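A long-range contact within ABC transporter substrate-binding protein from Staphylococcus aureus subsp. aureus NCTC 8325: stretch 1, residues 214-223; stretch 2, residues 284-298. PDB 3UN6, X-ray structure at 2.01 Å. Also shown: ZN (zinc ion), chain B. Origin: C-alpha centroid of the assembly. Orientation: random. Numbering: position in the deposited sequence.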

# COMPACT_ATOMS: atom_id res chain seq x y z
N VAL A 214 -9.29 6.39 -11.67
CA VAL A 214 -10.33 5.40 -11.50
C VAL A 214 -11.11 5.64 -10.22
O VAL A 214 -12.32 5.77 -10.25
CB VAL A 214 -9.70 4.02 -11.49
CG1 VAL A 214 -10.74 2.97 -11.37
CG2 VAL A 214 -8.89 3.83 -12.77
N ILE A 215 -10.42 5.62 -9.08
CA ILE A 215 -11.06 5.96 -7.81
C ILE A 215 -10.14 6.99 -7.16
O ILE A 215 -9.15 6.63 -6.53
CB ILE A 215 -11.27 4.75 -6.83
CG1 ILE A 215 -11.97 3.59 -7.51
CG2 ILE A 215 -12.12 5.19 -5.65
CD1 ILE A 215 -12.02 2.29 -6.63
N PRO A 216 -10.46 8.27 -7.31
CA PRO A 216 -9.63 9.31 -6.73
C PRO A 216 -9.33 9.13 -5.24
O PRO A 216 -10.24 8.96 -4.43
CB PRO A 216 -10.44 10.57 -6.97
CG PRO A 216 -11.23 10.26 -8.20
CD PRO A 216 -11.60 8.83 -8.05
N ASP A 217 -8.04 9.17 -4.92
CA ASP A 217 -7.53 9.05 -3.56
C ASP A 217 -8.07 7.85 -2.78
O ASP A 217 -8.45 7.96 -1.60
CB ASP A 217 -7.74 10.36 -2.77
CG ASP A 217 -6.93 10.39 -1.42
OD1 ASP A 217 -5.90 9.68 -1.29
OD2 ASP A 217 -7.35 11.13 -0.50
N ALA A 218 -8.15 6.70 -3.44
CA ALA A 218 -8.54 5.48 -2.78
C ALA A 218 -7.44 5.11 -1.79
O ALA A 218 -6.27 5.08 -2.14
CB ALA A 218 -8.73 4.36 -3.80
N TYR A 219 -7.80 4.83 -0.55
CA TYR A 219 -6.79 4.41 0.38
C TYR A 219 -6.27 3.03 -0.03
O TYR A 219 -7.04 2.20 -0.57
CB TYR A 219 -7.33 4.38 1.81
CG TYR A 219 -7.68 5.70 2.44
CD1 TYR A 219 -7.22 6.92 1.91
CD2 TYR A 219 -8.38 5.74 3.64
CE1 TYR A 219 -7.52 8.13 2.53
CE2 TYR A 219 -8.66 6.94 4.28
CZ TYR A 219 -8.24 8.13 3.72
OH TYR A 219 -8.52 9.31 4.35
N CYS A 220 -4.97 2.81 0.17
CA CYS A 220 -4.36 1.52 -0.14
C CYS A 220 -3.64 0.94 1.09
O CYS A 220 -4.14 0.05 1.73
CB CYS A 220 -3.43 1.62 -1.34
SG CYS A 220 -2.80 -0.00 -1.88
N CYS A 221 -2.46 1.44 1.40
CA CYS A 221 -1.73 0.93 2.54
C CYS A 221 -1.82 1.83 3.76
O CYS A 221 -1.84 3.06 3.65
CB CYS A 221 -0.26 0.70 2.19
SG CYS A 221 0.03 -0.74 1.08
N VAL A 222 -1.80 1.20 4.93
CA VAL A 222 -1.86 1.91 6.22
C VAL A 222 -0.76 1.37 7.15
O VAL A 222 -0.30 0.24 7.00
CB VAL A 222 -3.23 1.67 6.96
CG1 VAL A 222 -4.34 2.51 6.34
CG2 VAL A 222 -3.58 0.19 6.99
N LEU A 223 -0.34 2.22 8.08
CA LEU A 223 0.56 1.80 9.14
C LEU A 223 -0.34 1.25 10.25
O LEU A 223 -1.23 1.98 10.77
CB LEU A 223 1.36 2.96 9.69
CG LEU A 223 2.25 2.67 10.92
CD1 LEU A 223 3.30 1.66 10.60
CD2 LEU A 223 2.89 3.98 11.44
N LEU A 284 -1.18 12.31 6.56
CA LEU A 284 -1.46 10.90 6.50
C LEU A 284 -2.57 10.47 7.48
O LEU A 284 -2.64 9.32 7.91
CB LEU A 284 -0.16 10.10 6.72
CG LEU A 284 0.95 10.33 5.70
CD1 LEU A 284 2.23 9.55 6.08
CD2 LEU A 284 0.51 9.94 4.30
N THR A 285 -3.45 11.41 7.84
CA THR A 285 -4.60 11.09 8.70
C THR A 285 -5.50 10.07 7.97
O THR A 285 -5.77 10.23 6.77
CB THR A 285 -5.45 12.33 8.92
OG1 THR A 285 -4.67 13.34 9.56
CG2 THR A 285 -6.70 12.02 9.82
N ILE A 286 -5.95 9.05 8.67
CA ILE A 286 -6.93 8.13 8.12
C ILE A 286 -8.29 8.79 8.40
O ILE A 286 -8.80 8.75 9.52
CB ILE A 286 -6.92 6.76 8.79
CG1 ILE A 286 -5.58 6.04 8.54
CG2 ILE A 286 -8.07 5.93 8.25
CD1 ILE A 286 -5.48 4.66 9.25
N LYS A 287 -8.84 9.44 7.40
CA LYS A 287 -10.08 10.17 7.60
C LYS A 287 -11.29 9.25 7.52
O LYS A 287 -11.29 8.26 6.77
CB LYS A 287 -10.21 11.31 6.59
CG LYS A 287 -9.13 12.36 6.73
CD LYS A 287 -9.36 13.47 5.76
CE LYS A 287 -8.16 14.39 5.66
NZ LYS A 287 -8.44 15.50 4.69
N PRO A 288 -12.30 9.55 8.33
CA PRO A 288 -13.51 8.74 8.30
C PRO A 288 -14.10 8.60 6.89
O PRO A 288 -14.50 7.50 6.47
CB PRO A 288 -14.47 9.51 9.19
CG PRO A 288 -13.58 10.20 10.20
CD PRO A 288 -12.32 10.54 9.43
N SER A 289 -14.11 9.69 6.13
CA SER A 289 -14.68 9.67 4.79
C SER A 289 -13.92 8.70 3.88
O SER A 289 -14.52 7.90 3.15
CB SER A 289 -14.69 11.09 4.20
OG SER A 289 -13.37 11.63 4.17
N GLY A 290 -12.59 8.76 3.93
CA GLY A 290 -11.77 7.86 3.13
C GLY A 290 -11.94 6.43 3.57
O GLY A 290 -11.99 5.50 2.74
N TYR A 291 -12.04 6.21 4.88
CA TYR A 291 -12.23 4.86 5.40
C TYR A 291 -13.61 4.32 4.98
O TYR A 291 -13.77 3.14 4.59
CB TYR A 291 -12.07 4.83 6.93
CG TYR A 291 -12.23 3.45 7.49
CD1 TYR A 291 -13.42 3.03 8.08
CD2 TYR A 291 -11.19 2.53 7.39
CE1 TYR A 291 -13.55 1.71 8.58
CE2 TYR A 291 -11.32 1.26 7.85
CZ TYR A 291 -12.50 0.85 8.45
OH TYR A 291 -12.59 -0.45 8.92
N GLN A 292 -14.61 5.18 5.04
CA GLN A 292 -15.95 4.79 4.69
C GLN A 292 -16.03 4.37 3.21
O GLN A 292 -16.81 3.48 2.86
CB GLN A 292 -16.93 5.92 5.00
CG GLN A 292 -18.38 5.46 4.92
CD GLN A 292 -18.83 4.59 6.10
OE1 GLN A 292 -18.84 3.36 6.02
NE2 GLN A 292 -19.20 5.23 7.20
N GLU A 293 -15.25 5.02 2.35
CA GLU A 293 -15.23 4.65 0.93
C GLU A 293 -14.76 3.21 0.76
O GLU A 293 -15.31 2.46 -0.06
CB GLU A 293 -14.30 5.56 0.12
CG GLU A 293 -14.29 5.29 -1.38
CD GLU A 293 -13.45 6.31 -2.17
OE1 GLU A 293 -12.24 6.49 -1.85
OE2 GLU A 293 -14.00 6.91 -3.11
N ILE A 294 -13.71 2.83 1.49
CA ILE A 294 -13.19 1.44 1.42
C ILE A 294 -14.20 0.44 1.99
O ILE A 294 -14.43 -0.62 1.39
CB ILE A 294 -11.82 1.27 2.12
CG1 ILE A 294 -10.76 2.15 1.43
CG2 ILE A 294 -11.37 -0.26 2.13
CD1 ILE A 294 -10.65 1.90 -0.09
N THR A 295 -14.83 0.78 3.11
CA THR A 295 -15.83 -0.13 3.70
C THR A 295 -16.99 -0.37 2.73
O THR A 295 -17.45 -1.50 2.58
CB THR A 295 -16.37 0.35 5.09
OG1 THR A 295 -17.04 1.60 4.98
CG2 THR A 295 -15.22 0.47 6.11
N THR A 296 -17.42 0.69 2.05
CA THR A 296 -18.51 0.62 1.10
C THR A 296 -18.19 -0.35 -0.02
O THR A 296 -19.00 -1.21 -0.38
CB THR A 296 -18.79 2.01 0.49
OG1 THR A 296 -19.42 2.84 1.46
CG2 THR A 296 -19.67 1.89 -0.73
N LEU A 297 -16.99 -0.20 -0.57
CA LEU A 297 -16.53 -1.03 -1.67
C LEU A 297 -16.32 -2.51 -1.27
O LEU A 297 -16.66 -3.40 -2.02
CB LEU A 297 -15.25 -0.42 -2.28
CG LEU A 297 -15.35 0.97 -2.92
CD1 LEU A 297 -13.97 1.43 -3.37
CD2 LEU A 297 -16.33 1.00 -4.12
N VAL A 298 -15.77 -2.75 -0.09
CA VAL A 298 -15.58 -4.11 0.45
C VAL A 298 -16.95 -4.78 0.65
O VAL A 298 -17.15 -5.95 0.31
CB VAL A 298 -14.83 -4.06 1.81
CG1 VAL A 298 -15.00 -5.36 2.60
CG2 VAL A 298 -13.34 -3.67 1.60
ZN ZN B . -0.57 -0.24 -1.06
O HOH W 1 -10.47 5.64 0.15
O HOH W 2 0.20 -2.12 -2.33

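Stretch 1 is largely irregular: a type II β turn runs from I215 to A218, closed by A218 N donating to I215 O at 3.2 Å, and the chain enters a strand at C221. Stretch 2 leads through a short loop into a helix that begins at P288, with K287 at the N-cap position. The two backbones come nearest at Y219 and G290, whose CA atoms lie 6.7 Å apart, and they are wider at V222 and I286, where the CA atoms are 8.2 Å apart.

At this close approach the side chain of Y219 points toward stretch 2 and has the largest buried area of any residue here. Its ring reaches the first turn of the helix, with CE2 3.4 Å from G290 C. The absence of a side chain at G290 is what allows this: an ideal CB there would point toward stretch 1 and sit 2.1 Å from Y219 CZ, a clear clash. At the far end of the ring, K287 N donates a hydrogen bond to Y219 OH (3.1 Å, 151°), the sole direct hydrogen bond between the stretches.

A water extends the polar link. It accepts from Y219 N (2.9 Å from the water oxygen) and donates to G290 O (3.0 Å) and E293 OE1 (2.8 Å), tying the backbone of the loop to both the main chain and a side chain of the helix.

Apolar contacts complete the interface. Y219 CB packs against I294 CG1 at 4.1 Å, and V222 CG1 meets I286 CD1 at 3.8 Å. One helical turn beyond E293, L297 CD1 reaches I215 CD1 at 3.9 Å. C220, by contrast, points its CB away from the helix; its SG binds zinc at 2.4 Å from ZN, and C221 SG does so at 2.3 Å.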